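Local coordinates for protein probable branched-chain-amino-acid aminotransferase (Thermotoga maritima MSB8, PDB 3CSW) that probably transfers the amino group of leucine, isoleucine and valine to 2-oxoglutarate, using pyridoxal 5'-phosphate as cofactor, at residues L72-F81 against V100-F111. Numbering follows the deposited sequence.
Sequences LPLSLSFDEF and VYLFPDSGEVLF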
loop_
_atom_site.group_PDB
_atom_site.type_symbol
_atom_site.label_atom_id
_atom_site.label_comp_id
_atom_site.label_asym_id
_atom_site.label_seq_id
_atom_site.Cartn_x
_atom_site.Cartn_y
_atom_site.Cartn_z
ATOM N N LEU A 72 12.249 8.851 -26.187
ATOM C CA LEU A 72 13.250 8.324 -27.110
ATOM C C LEU A 72 12.388 7.862 -28.266
ATOM O O LEU A 72 11.610 6.916 -28.107
ATOM C CB LEU A 72 14.013 7.128 -26.474
ATOM C CG LEU A 72 14.862 6.093 -27.268
ATOM C CD1 LEU A 72 16.192 6.663 -27.802
ATOM C CD2 LEU A 72 15.148 4.829 -26.412
ATOM N N PRO A 73 12.467 8.544 -29.420
ATOM C CA PRO A 73 11.609 8.068 -30.500
ATOM C C PRO A 73 12.201 6.819 -31.143
ATOM O O PRO A 73 13.398 6.521 -30.988
ATOM C CB PRO A 73 11.576 9.244 -31.483
ATOM C CG PRO A 73 12.883 9.924 -31.288
ATOM C CD PRO A 73 13.290 9.695 -29.834
ATOM N N LEU A 74 11.347 6.095 -31.851
ATOM C CA LEU A 74 11.748 4.866 -32.500
ATOM C C LEU A 74 12.488 5.260 -33.779
ATOM O O LEU A 74 12.024 6.118 -34.532
ATOM C CB LEU A 74 10.511 4.010 -32.788
ATOM C CG LEU A 74 10.667 2.508 -32.594
ATOM C CD1 LEU A 74 9.297 1.864 -32.588
ATOM C CD2 LEU A 74 11.573 1.906 -33.667
ATOM N N SER A 75 13.655 4.661 -34.004
ATOM C CA SER A 75 14.461 4.969 -35.195
ATOM C C SER A 75 13.891 4.313 -36.453
ATOM O O SER A 75 13.802 4.950 -37.499
ATOM C CB SER A 75 15.916 4.516 -34.994
ATOM O OG SER A 75 16.008 3.111 -34.780
ATOM N N LEU A 76 13.514 3.038 -36.329
ATOM C CA LEU A 76 12.982 2.246 -37.441
ATOM C C LEU A 76 11.530 2.567 -37.787
ATOM O O LEU A 76 10.700 2.807 -36.907
ATOM C CB LEU A 76 13.079 0.738 -37.131
ATOM C CG LEU A 76 14.321 0.008 -37.651
ATOM C CD1 LEU A 76 14.239 -1.469 -37.339
ATOM C CD2 LEU A 76 14.502 0.210 -39.135
ATOM N N SER A 77 11.223 2.541 -39.076
ATOM C CA SER A 77 9.838 2.640 -39.522
ATOM C C SER A 77 9.231 1.240 -39.409
ATOM O O SER A 77 9.954 0.243 -39.258
ATOM C CB SER A 77 9.754 3.164 -40.955
ATOM O OG SER A 77 10.247 2.210 -41.884
ATOM N N PHE A 78 7.906 1.155 -39.450
ATOM C CA PHE A 78 7.264 -0.146 -39.433
ATOM C C PHE A 78 7.682 -0.935 -40.662
ATOM O O PHE A 78 7.942 -2.143 -40.604
ATOM C CB PHE A 78 5.754 -0.017 -39.417
ATOM C CG PHE A 78 5.059 -1.339 -39.474
ATOM C CD1 PHE A 78 5.382 -2.344 -38.558
ATOM C CD2 PHE A 78 4.115 -1.602 -40.447
ATOM C CE1 PHE A 78 4.784 -3.567 -38.617
ATOM C CE2 PHE A 78 3.482 -2.836 -40.502
ATOM C CZ PHE A 78 3.811 -3.815 -39.598
ATOM N N ASP A 79 7.746 -0.230 -41.781
ATOM C CA ASP A 79 8.101 -0.818 -43.062
ATOM C C ASP A 79 9.499 -1.441 -43.009
ATOM O O ASP A 79 9.702 -2.553 -43.503
ATOM C CB ASP A 79 8.020 0.266 -44.138
ATOM C CG ASP A 79 8.184 -0.280 -45.539
ATOM O OD1 ASP A 79 7.552 -1.316 -45.870
ATOM O OD2 ASP A 79 8.938 0.352 -46.313
ATOM N N GLU A 80 10.450 -0.737 -42.396
ATOM C CA GLU A 80 11.820 -1.249 -42.244
ATOM C C GLU A 80 11.901 -2.402 -41.242
ATOM O O GLU A 80 12.634 -3.372 -41.455
ATOM C CB GLU A 80 12.750 -0.122 -41.807
ATOM C CG GLU A 80 12.958 0.933 -42.889
ATOM C CD GLU A 80 13.585 2.230 -42.370
ATOM O OE1 GLU A 80 13.561 2.476 -41.137
ATOM O OE2 GLU A 80 14.096 3.010 -43.216
ATOM N N PHE A 81 11.159 -2.254 -40.143
ATOM C CA PHE A 81 11.002 -3.280 -39.097
ATOM C C PHE A 81 10.571 -4.589 -39.764
ATOM O O PHE A 81 11.234 -5.617 -39.594
ATOM C CB PHE A 81 9.960 -2.771 -38.089
ATOM C CG PHE A 81 9.658 -3.702 -36.927
ATOM C CD1 PHE A 81 10.579 -3.903 -35.917
ATOM C CD2 PHE A 81 8.396 -4.288 -36.800
ATOM C CE1 PHE A 81 10.279 -4.718 -34.830
ATOM C CE2 PHE A 81 8.091 -5.095 -35.722
ATOM C CZ PHE A 81 9.025 -5.310 -34.734
ATOM N N VAL A 100 13.737 -8.150 -30.190
ATOM C CA VAL A 100 14.085 -6.832 -30.721
ATOM C C VAL A 100 14.385 -5.882 -29.557
ATOM O O VAL A 100 13.535 -5.676 -28.691
ATOM C CB VAL A 100 12.963 -6.233 -31.607
ATOM C CG1 VAL A 100 13.472 -4.937 -32.280
ATOM C CG2 VAL A 100 12.519 -7.254 -32.656
ATOM N N TYR A 101 15.598 -5.328 -29.537
ATOM C CA TYR A 101 16.024 -4.432 -28.478
ATOM C C TYR A 101 16.208 -3.030 -29.004
ATOM O O TYR A 101 16.849 -2.839 -30.037
ATOM C CB TYR A 101 17.351 -4.892 -27.894
ATOM C CG TYR A 101 17.345 -6.270 -27.258
ATOM C CD1 TYR A 101 16.882 -6.466 -25.972
ATOM C CD2 TYR A 101 17.874 -7.368 -27.930
ATOM C CE1 TYR A 101 16.915 -7.732 -25.381
ATOM C CE2 TYR A 101 17.902 -8.627 -27.360
ATOM C CZ TYR A 101 17.428 -8.802 -26.087
ATOM O OH TYR A 101 17.473 -10.049 -25.534
ATOM N N LEU A 102 15.682 -2.050 -28.280
ATOM C CA LEU A 102 15.858 -0.658 -28.643
ATOM C C LEU A 102 16.714 -0.010 -27.553
ATOM O O LEU A 102 16.400 -0.105 -26.364
ATOM C CB LEU A 102 14.494 0.005 -28.793
ATOM C CG LEU A 102 14.445 1.495 -29.125
ATOM C CD1 LEU A 102 15.044 1.783 -30.505
ATOM C CD2 LEU A 102 12.996 1.974 -29.021
ATOM N N PHE A 103 17.808 0.621 -27.961
ATOM C CA PHE A 103 18.802 1.129 -27.017
ATOM C C PHE A 103 18.671 2.602 -26.685
ATOM O O PHE A 103 18.335 3.415 -27.554
ATOM C CB PHE A 103 20.234 0.792 -27.468
ATOM C CG PHE A 103 20.541 -0.666 -27.377
ATOM C CD1 PHE A 103 20.763 -1.258 -26.146
ATOM C CD2 PHE A 103 20.539 -1.461 -28.507
ATOM C CE1 PHE A 103 21.003 -2.610 -26.054
ATOM C CE2 PHE A 103 20.784 -2.809 -28.417
ATOM C CZ PHE A 103 21.012 -3.387 -27.189
ATOM N N PRO A 104 18.988 2.932 -25.405
ATOM C CA PRO A 104 18.771 4.238 -24.780
ATOM C C PRO A 104 19.582 5.341 -25.416
ATOM O O PRO A 104 20.791 5.171 -25.646
ATOM C CB PRO A 104 19.219 4.035 -23.322
ATOM C CG PRO A 104 20.057 2.792 -23.308
ATOM C CD PRO A 104 19.645 1.975 -24.478
ATOM N N ASP A 105 18.891 6.448 -25.701
ATOM C CA ASP A 105 19.484 7.658 -26.255
ATOM C C ASP A 105 19.860 7.464 -27.730
ATOM O O ASP A 105 19.362 8.189 -28.593
ATOM C CB ASP A 105 20.672 8.144 -25.393
ATOM C CG ASP A 105 20.287 8.379 -23.913
ATOM O OD1 ASP A 105 19.193 7.950 -23.477
ATOM O OD2 ASP A 105 21.096 8.992 -23.176
ATOM N N SER A 106 20.698 6.471 -28.023
ATOM C CA SER A 106 21.111 6.203 -29.401
ATOM C C SER A 106 19.957 5.860 -30.355
ATOM O O SER A 106 19.993 6.260 -31.512
ATOM C CB SER A 106 22.180 5.096 -29.451
ATOM O OG SER A 106 21.707 3.872 -28.911
ATOM N N GLY A 107 18.948 5.125 -29.883
ATOM C CA GLY A 107 17.861 4.660 -30.757
ATOM C C GLY A 107 18.226 3.457 -31.636
ATOM O O GLY A 107 17.410 3.009 -32.447
ATOM N N GLU A 108 19.453 2.946 -31.470
ATOM C CA GLU A 108 19.963 1.744 -32.146
ATOM C C GLU A 108 19.051 0.555 -31.910
ATOM O O GLU A 108 18.601 0.353 -30.787
ATOM C CB GLU A 108 21.328 1.371 -31.547
ATOM C CG GLU A 108 22.480 2.351 -31.817
ATOM C CD GLU A 108 23.426 1.874 -32.906
ATOM O OE1 GLU A 108 22.954 1.246 -33.880
ATOM O OE2 GLU A 108 24.648 2.121 -32.783
ATOM N N VAL A 109 18.812 -0.252 -32.942
ATOM C CA VAL A 109 17.965 -1.456 -32.825
ATOM C C VAL A 109 18.793 -2.730 -33.067
ATOM O O VAL A 109 19.656 -2.763 -33.950
ATOM C CB VAL A 109 16.758 -1.402 -33.802
ATOM C CG1 VAL A 109 15.871 -2.644 -33.666
ATOM C CG2 VAL A 109 15.924 -0.147 -33.546
ATOM N N LEU A 110 18.546 -3.760 -32.259
ATOM C CA LEU A 110 19.209 -5.053 -32.418
ATOM C C LEU A 110 18.158 -6.138 -32.513
ATOM O O LEU A 110 17.300 -6.238 -31.637
ATOM C CB LEU A 110 20.129 -5.353 -31.234
ATOM C CG LEU A 110 20.728 -6.760 -31.077
ATOM C CD1 LEU A 110 21.751 -7.023 -32.148
ATOM C CD2 LEU A 110 21.347 -6.897 -29.691
ATOM N N PHE A 111 18.229 -6.950 -33.570
ATOM C CA PHE A 111 17.323 -8.091 -33.735
ATOM C C PHE A 111 18.136 -9.350 -33.487
ATOM O O PHE A 111 19.285 -9.428 -33.933
ATOM C CB PHE A 111 16.763 -8.164 -35.146
ATOM C CG PHE A 111 15.914 -6.982 -35.566
ATOM C CD1 PHE A 111 16.499 -5.765 -35.907
ATOM C CD2 PHE A 111 14.536 -7.124 -35.723
ATOM C CE1 PHE A 111 15.721 -4.691 -36.363
ATOM C CE2 PHE A 111 13.755 -6.053 -36.182
ATOM C CZ PHE A 111 14.348 -4.838 -36.494
#
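F81 and L76 pack against F111. The CD1 methyl of L76 meets the edge of the F111 ring in its plane, 3.5 Å from CZ. The F81 ring lies obliquely to that of F111, planes at 41°, with CD1 of F81 3.8 Å from CE2 of F111; V100 CG1 sits above one face of F111, offset toward the rim. Cutting F111 back to an alanine is likely to open a gap between L76, F81 and V100 and leave the F81 ring freer to turn. Farther along, L74 CG packs 4.3 Å from L102 CD2. L72, though poorly ordered, reaches the hairpin turn, its CD1 3.4 Å from D105 N; D105 OD1 salt-bridges R157 of the second subunit.

A single hydrogen bond crosses the contact: S75 chi1 of 61° aims OG at G107 O, to which it donates at 2.7 Å. Within its own segment, S77 and E80 form a capping box that starts helix 78-89.

The loop entering that helix lies across the hairpin of strands 96-102 and 109-115, neighbours in the antiparallel sheet of this class-IV aminotransferase, flanked by strands 42-49 and 14-17. Helix 56-68 adds Y60 beside L74 and F81, and A67 against L102.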